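Local coordinates for xylose isomerase-like TIM barrel domain-containing protein (Thermus thermophilus, PDB 3AYV) that binds zinc ions within a TIM barrel resembling AP endonucleases and probably helps protect against oxidative stress, although its exact function is unknown, at residues A[92-97]-A[134-139]; A[144-149]-A[176-181]; A[59-64]-A[72-77]. All coordinates share one frame; numbering follows the deposited sequence.

Contact 1: residues A[92-97]-A[134-139]; sequences RAVFHS and LLENSH. With ZN (zinc ion), chain E; ZN (zinc ion), chain F.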
loop_
_atom_site.group_PDB
_atom_site.type_symbol
_atom_site.label_atom_id
_atom_site.label_comp_id
_atom_site.label_asym_id
_atom_site.label_seq_id
_atom_site.Cartn_x
_atom_site.Cartn_y
_atom_site.Cartn_z
ATOM N N ARG A 92 -1.362 -6.608 8.056
ATOM C CA ARG A 92 -0.843 -5.259 7.745
ATOM C C ARG A 92 -1.944 -4.390 7.147
ATOM O O ARG A 92 -2.908 -4.907 6.552
ATOM C CB ARG A 92 0.294 -5.385 6.721
ATOM C CG ARG A 92 1.518 -6.107 7.246
ATOM C CD ARG A 92 2.350 -6.758 6.143
ATOM N NE ARG A 92 3.587 -7.275 6.734
ATOM C CZ ARG A 92 4.769 -7.324 6.129
ATOM N NH1 ARG A 92 4.920 -6.874 4.895
ATOM N NH2 ARG A 92 5.819 -7.817 6.788
ATOM N N ALA A 93 -1.795 -3.062 7.294
ATOM C CA ALA A 93 -2.739 -2.109 6.690
ATOM C C ALA A 93 -1.901 -1.020 6.068
ATOM O O ALA A 93 -1.006 -0.450 6.731
ATOM C CB ALA A 93 -3.708 -1.506 7.743
ATOM N N VAL A 94 -2.193 -0.714 4.808
ATOM C CA VAL A 94 -1.359 0.225 4.043
ATOM C C VAL A 94 -2.148 1.511 3.849
ATOM O O VAL A 94 -3.366 1.468 3.619
ATOM C CB VAL A 94 -1.026 -0.358 2.646
ATOM C CG1 VAL A 94 -0.183 0.636 1.836
ATOM C CG2 VAL A 94 -0.263 -1.700 2.782
ATOM N N PHE A 95 -1.452 2.658 3.910
ATOM C CA PHE A 95 -2.128 3.945 3.739
ATOM C C PHE A 95 -1.157 4.917 3.055
ATOM O O PHE A 95 0.069 4.675 2.995
ATOM C CB PHE A 95 -2.647 4.493 5.095
ATOM C CG PHE A 95 -1.554 5.053 5.967
ATOM C CD1 PHE A 95 -0.763 4.200 6.736
ATOM C CD2 PHE A 95 -1.305 6.430 6.011
ATOM C CE1 PHE A 95 0.275 4.697 7.515
ATOM C CE2 PHE A 95 -0.263 6.950 6.801
ATOM C CZ PHE A 95 0.526 6.076 7.558
ATOM N N HIS A 96 -1.712 5.988 2.484
ATOM C CA HIS A 96 -0.901 7.023 1.828
ATOM C C HIS A 96 -0.688 8.206 2.760
ATOM O O HIS A 96 -1.470 8.393 3.692
ATOM C CB HIS A 96 -1.671 7.584 0.615
ATOM C CG HIS A 96 -1.831 6.611 -0.506
ATOM N ND1 HIS A 96 -2.413 6.970 -1.705
ATOM C CD2 HIS A 96 -1.472 5.315 -0.636
ATOM C CE1 HIS A 96 -2.430 5.925 -2.515
ATOM N NE2 HIS A 96 -1.877 4.907 -1.887
ATOM N N SER A 97 0.321 9.041 2.482
ATOM C CA SER A 97 0.572 10.216 3.360
ATOM C C SER A 97 -0.475 11.335 3.257
ATOM O O SER A 97 -0.571 12.184 4.163
ATOM C CB SER A 97 1.973 10.799 3.114
ATOM O OG SER A 97 1.982 11.589 1.922
ATOM N N LEU A 134 1.516 0.490 7.616
ATOM C CA LEU A 134 2.557 0.730 6.616
ATOM C C LEU A 134 2.208 1.959 5.813
ATOM O O LEU A 134 1.121 2.049 5.267
ATOM C CB LEU A 134 2.700 -0.449 5.642
ATOM C CG LEU A 134 2.919 -1.818 6.287
ATOM C CD1 LEU A 134 2.700 -2.907 5.250
ATOM C CD2 LEU A 134 4.341 -1.862 6.865
ATOM N N LEU A 135 3.155 2.880 5.723
ATOM C CA LEU A 135 3.000 4.064 4.870
ATOM C C LEU A 135 3.589 3.806 3.493
ATOM O O LEU A 135 4.746 3.393 3.369
ATOM C CB LEU A 135 3.716 5.256 5.557
ATOM C CG LEU A 135 3.833 6.608 4.834
ATOM C CD1 LEU A 135 2.446 7.086 4.408
ATOM C CD2 LEU A 135 4.496 7.576 5.781
ATOM N N GLU A 136 2.792 4.072 2.448
ATOM C CA GLU A 136 3.197 3.825 1.050
ATOM C C GLU A 136 3.567 5.159 0.391
ATOM O O GLU A 136 2.911 6.174 0.671
ATOM C CB GLU A 136 2.013 3.185 0.317
ATOM C CG GLU A 136 2.235 2.915 -1.128
ATOM C CD GLU A 136 0.946 2.622 -1.877
ATOM O OE1 GLU A 136 -0.102 2.359 -1.273
ATOM O OE2 GLU A 136 0.983 2.645 -3.104
ATOM N N ASN A 137 4.623 5.185 -0.438
ATOM C CA ASN A 137 4.918 6.420 -1.180
ATOM C C ASN A 137 3.853 6.606 -2.268
ATOM O O ASN A 137 3.422 5.632 -2.903
ATOM C CB ASN A 137 6.321 6.398 -1.820
ATOM C CG ASN A 137 6.525 5.215 -2.778
ATOM O OD1 ASN A 137 6.473 4.059 -2.363
ATOM N ND2 ASN A 137 6.743 5.514 -4.077
ATOM N N SER A 138 3.477 7.864 -2.487
ATOM C CA SER A 138 2.518 8.240 -3.510
ATOM C C SER A 138 3.096 9.395 -4.333
ATOM O O SER A 138 3.816 9.145 -5.305
ATOM C CB SER A 138 1.145 8.550 -2.882
ATOM O OG SER A 138 1.234 9.565 -1.883
ATOM N N HIS A 139 2.905 10.632 -3.876
ATOM C CA HIS A 139 3.319 11.819 -4.601
ATOM C C HIS A 139 4.521 12.540 -4.015
ATOM O O HIS A 139 4.863 13.613 -4.506
ATOM C CB HIS A 139 2.128 12.811 -4.737
ATOM C CG HIS A 139 0.981 12.229 -5.493
ATOM N ND1 HIS A 139 0.927 12.223 -6.869
ATOM C CD2 HIS A 139 -0.122 11.562 -5.066
ATOM C CE1 HIS A 139 -0.174 11.602 -7.261
ATOM N NE2 HIS A 139 -0.827 11.189 -6.183
HETATM ZN ZN ZN E . -1.601 2.608 -2.476
HETATM ZN ZN ZN F . 0.723 1.086 -4.512
HETATM O O HOH W 1 2.188 8.615 0.356
HETATM O O HOH W 2 -1.704 0.986 -3.810
HETATM O O HOH W 3 -2.981 3.335 -4.378
HETATM O O HOH W 4 -0.785 1.540 -6.350
#
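His96 and Glu136 extend side by side from adjacent parallel strands to one zinc ion, bound by His96 NE2 at 2.4 Å and by Glu136 OE1 at 1.9 Å. OE1 approaches the imidazole at its edge, and the carboxylate plane is turned 87° from the ring. Their closeness reflects shared metal ligation rather than a hydrogen bond. Glu136 OE2 binds a second zinc at 2.1 Å, and one water also spans both ions. His55 completes the protein ligands of the first ion; Asp162, His187 and Glu223 join Glu136 at the second.

Glu136 CG is anti to the backbone N (chi1 178°), and the chain stays extended beyond it. Val94 CG1, a compact methyl, lies 3.6 Å from Glu136 OE1, while Ser138 CB sits over one face of the His96 ring, offset toward its rim. Beneath these ligands, Phe95 bonds the neighbouring strand twice: its N donates to Leu134 O, and its O accepts from Glu136 N at 2.8 Å. On the opposite sheet face, Leu135 CD1 makes an off-centre CH-pi contact, 4.1 Å from the Phe95 ring centroid. An alanine in place of Phe95 would probably open a gap beside Leu135 CD1 and toward Leu119 and Leu157. Just past Glu136, a water accepts from Ser97 N and Ser138 OG and donates to Glu136 O at 2.6 Å.

Serine suits position 138, where its short hydroxyl donates to that water; glutamate's reach lets one carboxylate bridge two zinc ions, consistent with the metal-dependent phosphodiester hydrolysis generally assigned to this family.

Contact 2: residues A[144-149]-A[176-181]; sequences EALRPV and GPWLAL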
loop_
_atom_site.group_PDB
_atom_site.type_symbol
_atom_site.label_atom_id
_atom_site.label_comp_id
_atom_site.label_asym_id
_atom_site.label_seq_id
_atom_site.Cartn_x
_atom_site.Cartn_y
_atom_site.Cartn_z
ATOM N N GLU A 144 13.300 11.357 1.296
ATOM C CA GLU A 144 13.661 12.171 2.476
ATOM C C GLU A 144 12.447 12.748 3.213
ATOM O O GLU A 144 12.558 13.046 4.398
ATOM C CB GLU A 144 14.617 13.304 2.099
ATOM C CG GLU A 144 13.878 14.395 1.339
ATOM C CD GLU A 144 14.753 15.496 0.801
ATOM O OE1 GLU A 144 15.981 15.477 1.061
ATOM O OE2 GLU A 144 14.193 16.390 0.107
ATOM N N ALA A 145 11.303 12.928 2.532
ATOM C CA ALA A 145 10.133 13.452 3.218
ATOM C C ALA A 145 9.398 12.372 4.021
ATOM O O ALA A 145 8.586 12.689 4.889
ATOM C CB ALA A 145 9.186 14.111 2.244
ATOM N N LEU A 146 9.687 11.106 3.718
ATOM C CA LEU A 146 9.081 9.994 4.464
ATOM C C LEU A 146 9.984 9.541 5.611
ATOM O O LEU A 146 9.504 9.071 6.644
ATOM C CB LEU A 146 8.799 8.798 3.534
ATOM C CG LEU A 146 7.722 9.132 2.483
ATOM C CD1 LEU A 146 7.461 7.887 1.656
ATOM C CD2 LEU A 146 6.398 9.733 3.106
ATOM N N ARG A 147 11.287 9.653 5.413
ATOM C CA ARG A 147 12.236 9.187 6.429
ATOM C C ARG A 147 11.950 9.729 7.863
ATOM O O ARG A 147 11.957 8.947 8.814
ATOM C CB ARG A 147 13.679 9.492 5.979
ATOM C CG ARG A 147 14.737 8.774 6.820
ATOM C CD ARG A 147 16.129 9.005 6.261
ATOM N NE ARG A 147 16.429 8.104 5.146
ATOM C CZ ARG A 147 16.857 6.850 5.294
ATOM N NH1 ARG A 147 17.019 6.333 6.510
ATOM N NH2 ARG A 147 17.116 6.106 4.221
ATOM N N PRO A 148 11.699 11.048 8.024
ATOM C CA PRO A 148 11.417 11.535 9.393
ATOM C C PRO A 148 10.097 11.014 9.996
ATOM O O PRO A 148 9.967 10.901 11.239
ATOM C CB PRO A 148 11.325 13.057 9.205
ATOM C CG PRO A 148 12.075 13.343 7.866
ATOM C CD PRO A 148 11.651 12.159 7.040
ATOM N N VAL A 149 9.114 10.725 9.151
ATOM C CA VAL A 149 7.854 10.154 9.657
ATOM C C VAL A 149 8.151 8.792 10.269
ATOM O O VAL A 149 7.698 8.466 11.384
ATOM C CB VAL A 149 6.775 9.992 8.554
ATOM C CG1 VAL A 149 5.432 9.554 9.162
ATOM C CG2 VAL A 149 6.595 11.308 7.756
ATOM N N GLY A 176 16.456 3.060 -6.077
ATOM C CA GLY A 176 17.521 3.067 -5.035
ATOM C C GLY A 176 17.239 3.859 -3.760
ATOM O O GLY A 176 17.218 3.307 -2.658
ATOM N N PRO A 177 17.030 5.174 -3.895
ATOM C CA PRO A 177 16.784 6.027 -2.724
ATOM C C PRO A 177 15.572 5.566 -1.897
ATOM O O PRO A 177 15.567 5.716 -0.658
ATOM C CB PRO A 177 16.544 7.405 -3.362
ATOM C CG PRO A 177 17.406 7.371 -4.600
ATOM C CD PRO A 177 17.257 5.962 -5.121
ATOM N N TRP A 178 14.554 5.017 -2.571
ATOM C CA TRP A 178 13.355 4.534 -1.892
ATOM C C TRP A 178 13.603 3.217 -1.185
ATOM O O TRP A 178 13.147 3.001 -0.056
ATOM C CB TRP A 178 12.172 4.390 -2.857
ATOM C CG TRP A 178 11.850 5.648 -3.608
ATOM C CD1 TRP A 178 12.316 5.986 -4.857
ATOM C CD2 TRP A 178 10.981 6.717 -3.202
ATOM N NE1 TRP A 178 11.814 7.211 -5.242
ATOM C CE2 TRP A 178 10.993 7.685 -4.250
ATOM C CE3 TRP A 178 10.189 6.960 -2.058
ATOM C CZ2 TRP A 178 10.255 8.880 -4.190
ATOM C CZ3 TRP A 178 9.462 8.172 -1.987
ATOM C CH2 TRP A 178 9.495 9.108 -3.066
ATOM N N LEU A 179 14.311 2.322 -1.859
ATOM C CA LEU A 179 14.732 1.060 -1.240
ATOM C C LEU A 179 15.557 1.267 0.040
ATOM O O LEU A 179 15.531 0.426 0.937
ATOM C CB LEU A 179 15.536 0.257 -2.257
ATOM C CG LEU A 179 14.649 -0.255 -3.405
ATOM C CD1 LEU A 179 15.484 -0.893 -4.540
ATOM C CD2 LEU A 179 13.609 -1.216 -2.884
ATOM N N ALA A 180 16.269 2.392 0.106
ATOM C CA ALA A 180 17.066 2.738 1.295
ATOM C C ALA A 180 16.215 2.937 2.558
ATOM O O ALA A 180 16.741 2.941 3.683
ATOM C CB ALA A 180 17.968 3.952 1.021
ATOM N N LEU A 181 14.898 3.078 2.386
ATOM C CA LEU A 181 13.977 3.219 3.527
ATOM C C LEU A 181 13.601 1.861 4.099
ATOM O O LEU A 181 12.818 1.760 5.038
ATOM C CB LEU A 181 12.700 3.957 3.106
ATOM C CG LEU A 181 12.802 5.441 2.745
ATOM C CD1 LEU A 181 11.413 5.968 2.348
ATOM C CD2 LEU A 181 13.342 6.259 3.910
HETATM O O HOH W 5 16.860 7.418 0.997
#
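Arg147 and Leu181 mark the nearest approach of the two backbones, their CA atoms 6.9 Å apart, where segment 144-149, which runs into helix 147-153, faces segment 176-181. Leu181 supplies a methyl to each of two neighbours. Its CD2 lies over one face of the Arg147 guanidinium, 3.5 Å above the plane and displaced toward the rim, and it also touches the aliphatic base of that side chain at Arg147 CB. Its CD1 meets Leu146 CB at 4.0 Å. A branched leucine suits this place because one branch can cover the flat cation while the other turns to the buried side.

Both segments belong to the outer layer of the TIM barrel, among the helices and loops that follow strands 132-136 and 158-162. They meet over Phe159 of strand 158-162, on which Leu146 and Leu181 both rest. Deeper in, Leu146 CD1 approaches Trp178 at the ring edge, 4.2 Å from CZ3. The broad indole packs beyond the leucine: its ring meets that of Phe161 with the planes nearly parallel, and its polar NE1 is satisfied by Thr172 O.

The solvent side is polar. Arginine fits this border position because its apolar stem can lie against Leu181 while NH2 at its tip reaches the Ala180 carbonyl and a water. Arg147 CG is anti to the backbone N (chi1 -167°), and the chain bends at chi3, near -82°, beside Leu181. From there Arg147 NH2 gives a weak hydrogen bond to Ala180 O, 3.2 Å long and bent to 138° at the hydrogen. A water near the guanidinium plane accepts a second weak bond from Arg147 NH2 and donates to Pro177 O at 2.7 Å.

Contact 3: residues A[59-64]-A[72-77]; sequences WNLDLL and GLTLRR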
loop_
_atom_site.group_PDB
_atom_site.type_symbol
_atom_site.label_atom_id
_atom_site.label_comp_id
_atom_site.label_asym_id
_atom_site.label_seq_id
_atom_site.Cartn_x
_atom_site.Cartn_y
_atom_site.Cartn_z
ATOM N N TRP A 59 -8.646 7.948 -1.205
ATOM C CA TRP A 59 -9.084 8.939 -2.197
ATOM C C TRP A 59 -9.552 10.213 -1.502
ATOM O O TRP A 59 -10.441 10.167 -0.654
ATOM C CB TRP A 59 -10.194 8.387 -3.100
ATOM C CG TRP A 59 -9.711 7.508 -4.207
ATOM C CD1 TRP A 59 -9.996 6.182 -4.375
ATOM C CD2 TRP A 59 -8.875 7.888 -5.314
ATOM N NE1 TRP A 59 -9.400 5.714 -5.524
ATOM C CE2 TRP A 59 -8.684 6.734 -6.104
ATOM C CE3 TRP A 59 -8.239 9.084 -5.691
ATOM C CZ2 TRP A 59 -7.904 6.740 -7.279
ATOM C CZ3 TRP A 59 -7.453 9.090 -6.864
ATOM C CH2 TRP A 59 -7.297 7.923 -7.636
ATOM N N ASN A 60 -8.956 11.357 -1.888
ATOM C CA ASN A 60 -9.340 12.663 -1.344
ATOM C C ASN A 60 -9.159 12.811 0.156
ATOM O O ASN A 60 -9.791 13.653 0.773
ATOM C CB ASN A 60 -10.788 12.998 -1.720
ATOM C CG ASN A 60 -11.015 12.956 -3.219
ATOM O OD1 ASN A 60 -11.746 12.091 -3.728
ATOM N ND2 ASN A 60 -10.354 13.871 -3.946
ATOM N N LEU A 61 -8.291 11.994 0.744
ATOM C CA LEU A 61 -8.036 12.116 2.173
ATOM C C LEU A 61 -6.658 12.707 2.454
ATOM O O LEU A 61 -5.715 12.490 1.698
ATOM C CB LEU A 61 -8.128 10.737 2.853
ATOM C CG LEU A 61 -9.471 10.006 2.644
ATOM C CD1 LEU A 61 -9.478 8.637 3.340
ATOM C CD2 LEU A 61 -10.684 10.823 3.061
ATOM N N ASP A 62 -6.554 13.428 3.572
ATOM C CA ASP A 62 -5.294 13.972 4.045
ATOM C C ASP A 62 -5.470 14.428 5.493
ATOM O O ASP A 62 -6.286 15.331 5.777
ATOM C CB ASP A 62 -4.847 15.163 3.154
ATOM C CG ASP A 62 -3.526 15.732 3.582
ATOM O OD1 ASP A 62 -2.827 15.092 4.402
ATOM O OD2 ASP A 62 -3.166 16.835 3.102
ATOM N N LEU A 63 -4.707 13.813 6.401
ATOM C CA LEU A 63 -4.705 14.234 7.806
ATOM C C LEU A 63 -4.281 15.705 7.987
ATOM O O LEU A 63 -4.621 16.337 9.002
ATOM C CB LEU A 63 -3.802 13.319 8.657
ATOM C CG LEU A 63 -4.313 11.881 8.853
ATOM C CD1 LEU A 63 -3.231 11.063 9.584
ATOM C CD2 LEU A 63 -5.643 11.902 9.669
ATOM N N LEU A 64 -3.553 16.223 7.009
ATOM C CA LEU A 64 -3.013 17.573 7.087
ATOM C C LEU A 64 -3.724 18.506 6.101
ATOM O O LEU A 64 -3.201 19.591 5.793
ATOM C CB LEU A 64 -1.514 17.551 6.806
ATOM C CG LEU A 64 -0.635 16.680 7.710
ATOM C CD1 LEU A 64 0.786 16.918 7.252
ATOM C CD2 LEU A 64 -0.818 17.054 9.218
ATOM N N GLY A 72 -10.963 15.596 9.678
ATOM C CA GLY A 72 -11.868 14.795 10.516
ATOM C C GLY A 72 -12.293 13.497 9.833
ATOM O O GLY A 72 -12.230 12.400 10.418
ATOM N N LEU A 73 -12.742 13.623 8.586
ATOM C CA LEU A 73 -13.145 12.473 7.778
ATOM C C LEU A 73 -11.989 11.468 7.586
ATOM O O LEU A 73 -12.184 10.229 7.699
ATOM C CB LEU A 73 -13.666 12.947 6.410
ATOM C CG LEU A 73 -14.067 11.801 5.469
ATOM C CD1 LEU A 73 -15.339 11.000 5.930
ATOM C CD2 LEU A 73 -14.243 12.317 4.033
ATOM N N THR A 74 -10.799 12.009 7.295
ATOM C CA THR A 74 -9.603 11.190 7.072
ATOM C C THR A 74 -9.295 10.346 8.317
ATOM O O THR A 74 -9.071 9.135 8.214
ATOM C CB THR A 74 -8.362 12.055 6.715
ATOM O OG1 THR A 74 -8.655 12.802 5.522
ATOM C CG2 THR A 74 -7.153 11.170 6.407
ATOM N N LEU A 75 -9.296 11.002 9.470
ATOM C CA LEU A 75 -9.072 10.275 10.718
ATOM C C LEU A 75 -10.113 9.170 10.918
ATOM O O LEU A 75 -9.725 8.020 11.211
ATOM C CB LEU A 75 -9.008 11.227 11.917
ATOM C CG LEU A 75 -8.629 10.585 13.262
ATOM C CD1 LEU A 75 -7.249 9.901 13.162
ATOM C CD2 LEU A 75 -8.646 11.672 14.355
ATOM N N ARG A 76 -11.399 9.494 10.729
ATOM C CA ARG A 76 -12.480 8.487 10.856
ATOM C C ARG A 76 -12.303 7.315 9.882
ATOM O O ARG A 76 -12.469 6.135 10.268
ATOM C CB ARG A 76 -13.878 9.120 10.716
ATOM C CG ARG A 76 -14.286 10.041 11.863
ATOM C CD ARG A 76 -15.778 10.511 11.783
ATOM N NE ARG A 76 -16.196 11.169 10.531
ATOM C CZ ARG A 76 -16.114 12.487 10.299
ATOM N NH1 ARG A 76 -15.586 13.310 11.195
ATOM N NH2 ARG A 76 -16.528 12.984 9.145
ATOM N N ARG A 77 -11.939 7.626 8.633
ATOM C CA ARG A 77 -11.700 6.608 7.604
ATOM C C ARG A 77 -10.545 5.645 7.959
ATOM O O ARG A 77 -10.666 4.400 7.768
ATOM C CB ARG A 77 -11.416 7.270 6.244
ATOM C CG ARG A 77 -12.649 7.912 5.589
ATOM C CD ARG A 77 -13.533 6.868 4.974
ATOM N NE ARG A 77 -14.671 7.410 4.218
ATOM C CZ ARG A 77 -15.945 7.280 4.564
ATOM N NH1 ARG A 77 -16.284 6.649 5.691
ATOM N NH2 ARG A 77 -16.887 7.767 3.771
#
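Thr74 meets the loop 59-64 with both branches of its side chain, and its hydroxyl makes the polar part of the contact. Thr74 OG1 accepts a hydrogen bond from Asp62 N, 2.9 Å long with an angle of 144° at the hydrogen. The same hydroxyl is bonded to Val70 O one turn earlier in its helix, so it ties the loop backbone to the helix backbone. With OG1 anti to the carbonyl carbon (chi1 -59°), the hydroxyl meets Asp62 N while CG2 goes to Leu63. Within the loop, Asp62 OD1 accepts from Leu64 N at 2.9 Å, an Asx turn, and the donor stands above the carboxylate plane. Arg111 forms a salt bridge with the same oxygen.

The apolar contacts lie around this bond. Leu61 and Thr74 slide past each other in opposite directions, with Leu61 CB 3.7 Å from Thr74 CG2. Beyond it the two methyls of Leu61 part: CD1 packs on Arg77 CB at 3.7 Å, and CD2 touches Leu73 CD2 at 4.0 Å. Leu63 CD2 instead meets Thr74 CG2 at 3.7 Å and also reaches Leu75 CB. Threonine thus suits its buried place by offering a hydroxyl and a methyl together.

The arrangement is a beta-alpha connection of a TIM barrel, in which the loop leaving strand 52-55, carrier of the zinc ligand His55, packs back on the helix it leads into.

Overall arrangement
Contact 1 belongs to the barrel core: two adjacent strands joined by backbone bonds and carrying metal ligands at their C-terminal ends. The centres of contacts 2 and 3 lie about 15 and 16 Å from the centre of the chain, in the outer layer, where leucines do most of the packing and polar links are few. Contact 2 is mostly buried with an exposed arginine edge; contact 3 is only partly buried. Contact 2 touches contact 1, for Leu146 packs on Leu135 and both Leu146 and Trp178 reach Asn137. Contact 3 precedes contact 1 along the chain, since helix 68-87 leads into strand 92-96, and Asp62 comes near Ser97. Contacts 2 and 3 do not touch.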